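Local coordinates for regulatory protein YycH-like domain-containing protein (Eubacterium rectale, PDB 5COZ), which is of unknown function but is probably an exported, membrane-tethered lipoprotein related to YycH-type regulatory proteins, at residues Ala138-Thr143 with Lys151-Thr156; Glu166-Leu171 with Asp210-Phe215; Lys174-Leu179 with Asn242-Ala247. All coordinates share one frame; numbering follows the deposited sequence. Where two conformers were deposited one is given.

Contacts 2 and 3 are both buried and share helix 165-178, whose successive turns lie over neighbouring antiparallel strands, 211-220 and 244-249, of one sheet; both are apolar, and no hydrogen bond crosses either. Phe214 N of contact 2 and Ile246 O of contact 3 lie 2.8 Å apart, probably hydrogen-bonded, which ties the two strands as neighbours in the sheet beneath the helix. Contact 1 is different: it joins two pieces of the loop leading from helix 130-137 to helix 165-178, buried at its two phenylalanines but edged by lysines and bridging waters. It meets contact 2 through Phe215, which packs against Phe141, Thr143 and Lys151.

Contact 1: Ala138-Thr143 with Lys151-Thr156; sequences ASKFGT and KDKFRT
Phe141 turns its ring edge to the face of Phe154 in an offset edge-to-face pair, the planes at 82° and the centroids 5.6 Å apart. Phe141 CD1 makes the closest touch between the two rings, 3.7 Å from Phe154 CD2, while Phe141 CB sits over the rim of the same face. At the edge of Phe154, near its plane, lie Lys140 CB and Lys151 O. CG of Phe141 stands opposite its own backbone N (chi1 -179°), which carries the ring past Phe154 until CE1 reaches Lys151 CB at 3.7 Å, an oblique approach. No direct hydrogen bond joins the two segments; water does that work. One molecule accepts from Lys151 N and donates to Gly142 O. On the solvent side, in the conformer given for Lys153, a second water links its NZ to Lys140 O, a bridge the other conformer may not make. The end of a 3-10 segment, at 151-154, thus closes back on the preceding chain within the long connection from helix 130-137 to helix 165-178. Beneath it run the sheet strands: Phe141 packs on Leu192 of strand 188-192 and on Val213 and Phe215 of strand 211-220, and the backbone of Phe154 bonds to that of Val191.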
loop_
_atom_site.group_PDB
_atom_site.type_symbol
_atom_site.label_atom_id
_atom_site.label_comp_id
_atom_site.label_asym_id
_atom_site.label_seq_id
_atom_site.Cartn_x
_atom_site.Cartn_y
_atom_site.Cartn_z
ATOM N N ALA A 138 -0.988 17.162 -4.792
ATOM C CA ALA A 138 -1.581 18.227 -5.619
ATOM C C ALA A 138 -1.163 18.082 -7.083
ATOM O O ALA A 138 -1.285 19.029 -7.872
ATOM C CB ALA A 138 -1.189 19.583 -5.086
ATOM N N SER A 139 -0.700 16.884 -7.455
ATOM C CA SER A 139 -0.196 16.646 -8.789
ATOM C C SER A 139 -0.867 15.424 -9.427
ATOM O O SER A 139 -1.869 14.938 -8.893
ATOM C CB SER A 139 1.332 16.483 -8.721
ATOM O OG SER A 139 1.917 17.661 -8.178
ATOM N N LYS A 140 -0.347 14.926 -10.558
ATOM C CA LYS A 140 -0.942 13.802 -11.279
ATOM C C LYS A 140 -0.855 12.495 -10.469
ATOM O O LYS A 140 -1.738 11.625 -10.590
ATOM C CB LYS A 140 -0.264 13.646 -12.654
ATOM C CG LYS A 140 -1.078 12.878 -13.683
ATOM C CD LYS A 140 -0.386 12.887 -15.045
ATOM C CE LYS A 140 -1.073 12.012 -16.061
ATOM N NZ LYS A 140 -2.297 12.653 -16.616
ATOM N N PHE A 141 0.213 12.351 -9.658
ATOM C CA PHE A 141 0.384 11.146 -8.861
ATOM C C PHE A 141 -0.706 11.048 -7.805
ATOM O O PHE A 141 -1.062 12.043 -7.172
ATOM C CB PHE A 141 1.773 11.157 -8.190
ATOM C CG PHE A 141 2.091 9.943 -7.355
ATOM C CD1 PHE A 141 2.426 8.740 -7.955
ATOM C CD2 PHE A 141 1.996 9.988 -5.968
ATOM C CE1 PHE A 141 2.748 7.615 -7.185
ATOM C CE2 PHE A 141 2.311 8.856 -5.194
ATOM C CZ PHE A 141 2.674 7.682 -5.813
ATOM N N GLY A 142 -1.155 9.819 -7.570
ATOM C CA GLY A 142 -2.144 9.518 -6.542
ATOM C C GLY A 142 -1.767 8.200 -5.904
ATOM O O GLY A 142 -1.176 7.335 -6.558
ATOM N N THR A 143 -2.061 8.049 -4.617
ATOM C CA THR A 143 -1.642 6.877 -3.881
ATOM C C THR A 143 -2.671 5.745 -3.861
ATOM O O THR A 143 -2.330 4.697 -3.316
ATOM C CB THR A 143 -1.316 7.255 -2.423
ATOM O OG1 THR A 143 -2.510 7.747 -1.806
ATOM C CG2 THR A 143 -0.192 8.315 -2.318
ATOM N N LYS A 151 -0.975 5.280 -9.901
ATOM C CA LYS A 151 0.444 5.232 -9.523
ATOM C C LYS A 151 1.295 4.356 -10.426
ATOM O O LYS A 151 2.507 4.582 -10.552
ATOM C CB LYS A 151 0.634 4.747 -8.060
ATOM C CG LYS A 151 0.283 3.267 -7.791
ATOM C CD LYS A 151 0.407 2.926 -6.301
ATOM C CE LYS A 151 0.400 1.410 -6.067
ATOM N NZ LYS A 151 -0.961 0.858 -6.198
ATOM N N ASP A 152 0.709 3.318 -11.006
ATOM C CA ASP A 152 1.485 2.355 -11.776
ATOM C C ASP A 152 2.318 2.996 -12.898
ATOM O O ASP A 152 3.423 2.519 -13.155
ATOM C CB ASP A 152 0.565 1.285 -12.366
ATOM C CG ASP A 152 1.310 0.147 -13.044
ATOM O OD1 ASP A 152 2.060 -0.566 -12.349
ATOM O OD2 ASP A 152 1.201 0.025 -14.284
ATOM N N LYS A 153 1.818 4.066 -13.508
ATOM C CA LYS A 153 2.560 4.696 -14.615
ATOM C C LYS A 153 3.854 5.374 -14.134
ATOM O O LYS A 153 4.744 5.645 -14.960
ATOM C CB LYS A 153 1.695 5.686 -15.401
ATOM C CG LYS A 153 1.243 6.904 -14.621
ATOM C CD LYS A 153 0.321 7.817 -15.436
ATOM C CE LYS A 153 -1.134 7.592 -15.092
ATOM N NZ LYS A 153 -2.010 8.633 -15.690
ATOM N N PHE A 154 3.977 5.610 -12.825
ATOM C CA PHE A 154 5.202 6.226 -12.271
ATOM C C PHE A 154 6.219 5.183 -11.757
ATOM O O PHE A 154 7.315 5.566 -11.332
ATOM C CB PHE A 154 4.797 7.169 -11.128
ATOM C CG PHE A 154 3.945 8.329 -11.598
ATOM C CD1 PHE A 154 4.531 9.485 -12.105
ATOM C CD2 PHE A 154 2.554 8.240 -11.582
ATOM C CE1 PHE A 154 3.744 10.549 -12.542
ATOM C CE2 PHE A 154 1.764 9.296 -12.041
ATOM C CZ PHE A 154 2.362 10.448 -12.517
ATOM N N ARG A 155 5.904 3.879 -11.825
ATOM C CA ARG A 155 6.808 2.842 -11.353
ATOM C C ARG A 155 7.800 2.514 -12.447
ATOM O O ARG A 155 7.582 1.586 -13.222
ATOM C CB ARG A 155 5.975 1.609 -10.946
ATOM C CG ARG A 155 6.786 0.601 -10.177
ATOM C CD ARG A 155 5.896 -0.203 -9.298
ATOM N NE ARG A 155 6.662 -1.261 -8.660
ATOM C CZ ARG A 155 6.212 -2.494 -8.498
ATOM N NH1 ARG A 155 4.995 -2.823 -8.909
ATOM N NH2 ARG A 155 6.981 -3.413 -7.937
ATOM N N THR A 156 8.875 3.320 -12.556
ATOM C CA THR A 156 9.869 3.153 -13.621
ATOM C C THR A 156 11.263 2.990 -13.035
ATOM O O THR A 156 11.442 3.147 -11.828
ATOM C CB THR A 156 9.859 4.401 -14.540
ATOM O OG1 THR A 156 10.584 5.445 -13.879
ATOM C CG2 THR A 156 8.438 4.876 -14.929
HETATM O O HOH W 1 -2.448 9.827 -12.795
HETATM O O HOH W 2 -2.403 4.856 -7.294
HETATM O O HOH W 3 -2.081 2.145 -3.912
#

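Contact 2: Glu166-Leu171 with Asp210-Phe215; sequences EEAEEL and DTYVFF. With NA (sodium ion), chain B.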
loop_
_atom_site.group_PDB
_atom_site.type_symbol
_atom_site.label_atom_id
_atom_site.label_comp_id
_atom_site.label_asym_id
_atom_site.label_seq_id
_atom_site.Cartn_x
_atom_site.Cartn_y
_atom_site.Cartn_z
ATOM N N GLU A 166 19.080 3.520 -5.493
ATOM C CA GLU A 166 19.683 2.684 -4.455
ATOM C C GLU A 166 19.961 3.521 -3.194
ATOM O O GLU A 166 19.619 3.084 -2.088
ATOM C CB GLU A 166 20.961 2.015 -4.987
ATOM C CG GLU A 166 21.631 1.073 -3.999
ATOM C CD GLU A 166 22.978 0.518 -4.424
ATOM O OE1 GLU A 166 23.868 1.316 -4.800
ATOM O OE2 GLU A 166 23.164 -0.716 -4.317
ATOM N N GLU A 167 20.557 4.723 -3.342
ATOM C CA GLU A 167 20.842 5.589 -2.209
ATOM C C GLU A 167 19.528 6.087 -1.567
ATOM O O GLU A 167 19.426 6.155 -0.342
ATOM C CB GLU A 167 21.747 6.755 -2.623
ATOM C CG GLU A 167 22.373 7.442 -1.417
ATOM C CD GLU A 167 23.335 8.587 -1.680
ATOM O OE1 GLU A 167 24.154 8.480 -2.622
ATOM O OE2 GLU A 167 23.322 9.557 -0.890
ATOM N N ALA A 168 18.518 6.402 -2.396
ATOM C CA ALA A 168 17.219 6.843 -1.919
ATOM C C ALA A 168 16.530 5.721 -1.108
ATOM O O ALA A 168 16.006 5.992 -0.028
ATOM C CB ALA A 168 16.355 7.259 -3.111
ATOM N N GLU A 169 16.650 4.475 -1.588
ATOM C CA GLU A 169 16.083 3.321 -0.878
ATOM C C GLU A 169 16.765 3.118 0.468
ATOM O O GLU A 169 16.091 2.829 1.457
ATOM C CB GLU A 169 16.175 2.054 -1.721
ATOM C CG GLU A 169 15.413 0.928 -1.042
ATOM C CD GLU A 169 15.296 -0.375 -1.791
ATOM O OE1 GLU A 169 15.649 -0.420 -2.990
ATOM O OE2 GLU A 169 14.797 -1.347 -1.181
ATOM N N GLU A 170 18.082 3.326 0.526
ATOM C CA GLU A 170 18.802 3.204 1.795
ATOM C C GLU A 170 18.290 4.231 2.811
ATOM O O GLU A 170 18.117 3.894 3.988
ATOM C CB GLU A 170 20.309 3.359 1.567
ATOM C CG GLU A 170 20.916 2.129 0.909
ATOM C CD GLU A 170 22.343 2.212 0.394
ATOM O OE1 GLU A 170 22.910 3.327 0.351
ATOM O OE2 GLU A 170 22.883 1.156 -0.008
ATOM N N LEU A 171 17.979 5.470 2.363
ATOM C CA LEU A 171 17.434 6.476 3.264
ATOM C C LEU A 171 16.001 6.107 3.707
ATOM O O LEU A 171 15.647 6.302 4.872
ATOM C CB LEU A 171 17.462 7.856 2.590
ATOM C CG LEU A 171 16.919 9.035 3.400
ATOM C CD1 LEU A 171 17.587 9.156 4.790
ATOM C CD2 LEU A 171 17.030 10.317 2.594
ATOM N N ASP A 210 11.448 17.191 -8.858
ATOM C CA ASP A 210 11.755 15.767 -8.978
ATOM C C ASP A 210 11.757 15.109 -7.601
ATOM O O ASP A 210 12.490 15.537 -6.704
ATOM C CB ASP A 210 13.077 15.540 -9.712
ATOM C CG ASP A 210 13.034 15.864 -11.188
ATOM O OD1 ASP A 210 11.950 16.255 -11.689
ATOM O OD2 ASP A 210 14.076 15.714 -11.851
ATOM N N THR A 211 10.933 14.078 -7.442
ATOM C CA THR A 211 10.739 13.420 -6.152
ATOM C C THR A 211 10.659 11.916 -6.326
ATOM O O THR A 211 10.014 11.431 -7.264
ATOM C CB THR A 211 9.405 13.953 -5.559
ATOM O OG1 THR A 211 9.485 15.379 -5.393
ATOM C CG2 THR A 211 9.037 13.326 -4.218
ATOM N N TYR A 212 11.328 11.173 -5.441
ATOM C CA TYR A 212 11.128 9.727 -5.358
ATOM C C TYR A 212 10.046 9.460 -4.329
ATOM O O TYR A 212 10.077 10.097 -3.271
ATOM C CB TYR A 212 12.387 9.022 -4.847
ATOM C CG TYR A 212 13.546 8.913 -5.793
ATOM C CD1 TYR A 212 13.440 8.179 -6.978
ATOM C CD2 TYR A 212 14.783 9.448 -5.464
ATOM C CE1 TYR A 212 14.533 8.005 -7.817
ATOM C CE2 TYR A 212 15.894 9.255 -6.281
ATOM C CZ TYR A 212 15.768 8.524 -7.455
ATOM O OH TYR A 212 16.868 8.356 -8.269
ATOM N N VAL A 213 9.144 8.518 -4.571
ATOM C CA VAL A 213 8.149 8.121 -3.574
ATOM C C VAL A 213 8.277 6.633 -3.345
ATOM O O VAL A 213 8.061 5.846 -4.273
ATOM C CB VAL A 213 6.704 8.484 -3.983
ATOM C CG1 VAL A 213 5.681 7.920 -2.976
ATOM C CG2 VAL A 213 6.531 9.995 -4.109
ATOM N N PHE A 214 8.606 6.241 -2.114
ATOM C CA PHE A 214 8.595 4.830 -1.768
ATOM C C PHE A 214 7.338 4.464 -1.062
ATOM O O PHE A 214 6.867 5.213 -0.205
ATOM C CB PHE A 214 9.752 4.487 -0.817
ATOM C CG PHE A 214 11.069 4.507 -1.534
ATOM C CD1 PHE A 214 11.812 5.683 -1.634
ATOM C CD2 PHE A 214 11.608 3.338 -2.046
ATOM C CE1 PHE A 214 13.050 5.690 -2.297
ATOM C CE2 PHE A 214 12.830 3.349 -2.732
ATOM C CZ PHE A 214 13.542 4.525 -2.844
ATOM N N PHE A 215 6.817 3.278 -1.387
ATOM C CA PHE A 215 5.790 2.622 -0.604
ATOM C C PHE A 215 6.452 1.489 0.106
ATOM O O PHE A 215 6.984 0.598 -0.536
ATOM C CB PHE A 215 4.606 2.061 -1.432
ATOM C CG PHE A 215 3.561 3.008 -1.947
ATOM C CD1 PHE A 215 3.772 4.390 -1.944
ATOM C CD2 PHE A 215 2.353 2.525 -2.430
ATOM C CE1 PHE A 215 2.803 5.264 -2.485
ATOM C CE2 PHE A 215 1.373 3.398 -2.926
ATOM C CZ PHE A 215 1.601 4.753 -2.944
HETATM NA NA NA B . 11.659 17.885 -13.554
HETATM O O HOH W 4 14.154 17.582 -13.775
HETATM O O HOH W 5 11.948 19.720 -12.215
#
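Ala168 and Glu169 receive the ring of Phe214, which rises from the strand and pushes its far end against the helix backbone. From CB, Phe214 sets CG opposite its own carbonyl carbon (chi1 -72°), and the ring extends toward the helix. CE1 then meets Ala168 CB at 3.7 Å, with that methyl at the ring edge and in its plane. On the other flank CE2 lies 3.7 Å from Glu169 CB and also touches the start of that side chain at CG. The tip, CZ, goes deepest, reaching 3.4 Å from Glu169 N; it comes obliquely against the peptide between the two helix residues. Glu169 itself runs across the ring and on to Asn187, which hydrogen-bonds its OE2. An alanine in place of Phe214 would probably open a gap between helix and strand, leaving Glu169 CB and the peptide before it without a neighbour from the strand and the Ala168 methyl with Tyr212 alone. Tyr212, two residues back on the same side of the strand, completes the seat: its CD2 is 3.6 Å from Ala168 CB, so one methyl is wedged against two rings. The hydroxyl of Tyr212 continues beyond the helix segment to hydrogen-bond with Met163 O and Leu160 N. At the beginning of the strand segment, away from the helix, Asp210 OD1 binds a sodium ion at 2.5 Å together with two waters and Gln208. The axes of helix segment 166-171 and strand segment 211-215 cross at -51° and come within 9.7 Å. Strand 188-192 runs on one side, with Leu189 packing on both rings, and strand 244-249 is paired on the other, its Ile246 bonded through the backbone to Phe214.

Contact 3: Lys174-Leu179 with Asn242-Ala247; sequences KTAKEL and NHLVIA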
loop_
_atom_site.group_PDB
_atom_site.type_symbol
_atom_site.label_atom_id
_atom_site.label_comp_id
_atom_site.label_asym_id
_atom_site.label_seq_id
_atom_site.Cartn_x
_atom_site.Cartn_y
_atom_site.Cartn_z
ATOM N N LYS A 174 16.380 3.305 6.320
ATOM C CA LYS A 174 16.913 3.898 7.550
ATOM C C LYS A 174 15.802 4.667 8.289
ATOM O O LYS A 174 15.687 4.551 9.509
ATOM C CB LYS A 174 18.105 4.815 7.215
ATOM C CG LYS A 174 18.720 5.556 8.399
ATOM C CD LYS A 174 19.676 6.630 7.864
ATOM C CE LYS A 174 20.219 7.550 8.934
ATOM N NZ LYS A 174 21.333 6.920 9.686
ATOM N N THR A 175 14.924 5.367 7.542
ATOM C CA THR A 175 13.831 6.136 8.161
ATOM C C THR A 175 12.786 5.204 8.793
ATOM O O THR A 175 12.330 5.464 9.903
ATOM C CB THR A 175 13.195 7.075 7.127
ATOM O OG1 THR A 175 14.231 7.905 6.586
ATOM C CG2 THR A 175 12.112 7.965 7.733
ATOM N N ALA A 176 12.399 4.123 8.084
ATOM C CA ALA A 176 11.432 3.188 8.666
ATOM C C ALA A 176 12.010 2.563 9.944
ATOM O O ALA A 176 11.285 2.364 10.911
ATOM C CB ALA A 176 11.065 2.105 7.652
ATOM N N LYS A 177 13.340 2.281 9.958
ATOM C CA LYS A 177 14.002 1.712 11.136
ATOM C C LYS A 177 13.961 2.714 12.290
ATOM O O LYS A 177 13.612 2.331 13.408
ATOM C CB LYS A 177 15.441 1.319 10.799
ATOM C CG LYS A 177 16.177 0.602 11.928
ATOM C CD LYS A 177 17.602 0.285 11.491
ATOM C CE LYS A 177 18.479 -0.198 12.624
ATOM N NZ LYS A 177 18.140 -1.585 13.036
ATOM N N GLU A 178 14.283 3.996 12.022
ATOM C CA GLU A 178 14.205 5.070 13.037
ATOM C C GLU A 178 12.813 5.194 13.612
ATOM O O GLU A 178 12.649 5.464 14.801
ATOM C CB GLU A 178 14.543 6.434 12.425
ATOM C CG GLU A 178 15.960 6.650 11.953
ATOM C CD GLU A 178 16.197 7.950 11.196
ATOM O OE1 GLU A 178 15.223 8.566 10.697
ATOM O OE2 GLU A 178 17.376 8.351 11.100
ATOM N N LEU A 179 11.783 5.006 12.756
ATOM C CA LEU A 179 10.397 5.130 13.196
ATOM C C LEU A 179 9.914 3.897 13.954
ATOM O O LEU A 179 8.789 3.883 14.466
ATOM C CB LEU A 179 9.495 5.357 11.957
ATOM C CG LEU A 179 9.555 6.735 11.310
ATOM C CD1 LEU A 179 8.817 6.716 9.966
ATOM C CD2 LEU A 179 8.986 7.830 12.236
ATOM N N ASN A 242 -2.516 -0.443 3.318
ATOM C CA ASN A 242 -1.349 -0.438 4.183
ATOM C C ASN A 242 -0.088 -0.047 3.416
ATOM O O ASN A 242 0.603 -0.929 2.883
ATOM C CB ASN A 242 -1.159 -1.812 4.806
ATOM C CG ASN A 242 0.074 -1.906 5.633
ATOM O OD1 ASN A 242 0.320 -1.058 6.493
ATOM N ND2 ASN A 242 0.861 -2.949 5.402
ATOM N N HIS A 243 0.218 1.238 3.370
ATOM C CA HIS A 243 1.488 1.674 2.810
ATOM C C HIS A 243 2.009 2.832 3.629
ATOM O O HIS A 243 1.281 3.777 3.946
ATOM C CB HIS A 243 1.461 2.027 1.276
ATOM C CG HIS A 243 0.277 2.826 0.815
ATOM N ND1 HIS A 243 -0.517 2.387 -0.236
ATOM C CD2 HIS A 243 -0.191 4.027 1.228
ATOM C CE1 HIS A 243 -1.432 3.321 -0.420
ATOM N NE2 HIS A 243 -1.275 4.334 0.419
ATOM N N LEU A 244 3.275 2.701 3.994
ATOM C CA LEU A 244 4.059 3.765 4.633
ATOM C C LEU A 244 4.695 4.519 3.443
ATOM O O LEU A 244 5.470 3.923 2.658
ATOM C CB LEU A 244 5.121 3.132 5.560
ATOM C CG LEU A 244 6.225 4.077 6.084
ATOM C CD1 LEU A 244 5.670 5.165 6.986
ATOM C CD2 LEU A 244 7.341 3.258 6.856
ATOM N N VAL A 245 4.286 5.801 3.242
ATOM C CA VAL A 245 4.730 6.578 2.091
ATOM C C VAL A 245 5.889 7.480 2.502
ATOM O O VAL A 245 5.740 8.260 3.436
ATOM C CB VAL A 245 3.570 7.385 1.486
ATOM C CG1 VAL A 245 4.038 8.094 0.203
ATOM C CG2 VAL A 245 2.372 6.481 1.168
ATOM N N ILE A 246 7.048 7.314 1.862
ATOM C CA ILE A 246 8.215 8.149 2.157
ATOM C C ILE A 246 8.685 8.740 0.861
ATOM O O ILE A 246 9.107 8.009 -0.042
ATOM C CB ILE A 246 9.336 7.332 2.835
ATOM C CG1 ILE A 246 8.779 6.466 4.019
ATOM C CG2 ILE A 246 10.470 8.296 3.287
ATOM C CD1 ILE A 246 9.901 5.719 4.896
ATOM N N ALA A 247 8.597 10.061 0.750
ATOM C CA ALA A 247 9.055 10.734 -0.472
ATOM C C ALA A 247 10.262 11.577 -0.184
ATOM O O ALA A 247 10.405 12.077 0.943
ATOM C CB ALA A 247 7.955 11.602 -1.045
#
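Ala176 and Leu244 make the closer part of this contact, the methyl CB meeting branch CD2 of the leucine at 4.0 Å. Leu244 puts CG opposite its backbone N (chi1 168°), so that this branch reaches out from the strand to the helix. Two residues further along the strand, on the same side, Ile246 extends CD1 toward Thr175, stopping 4.2 Å from its CB, and the same methyl approaches Ala176 N at a looser 4.4 Å. Even the closer part is therefore a light touch; the axes of 174-178 and 244-247 approach to 10.5 Å. The helix side turned from the strand bears Lys174 and Lys177, both exposed, and Glu178, which forms a salt bridge with Lys85. Other apolar groups fill in around the pair: Val183 packs on Leu244, Leu256 of strand 252-258 lies against both Thr175 and Ile246, and Leu179, whose CB points toward the strand, also touches Leu79 and Leu83 of helix 73-87. The hydroxyl of Thr175, buried here, hydrogen-bonds back to Leu171 O in its own helix, leaving its carbon side for the isoleucine. With no hydrogen bond crossing, cohesion probably comes from dispersion and the exclusion of water, as expected where an amphipathic helix covers a sheet.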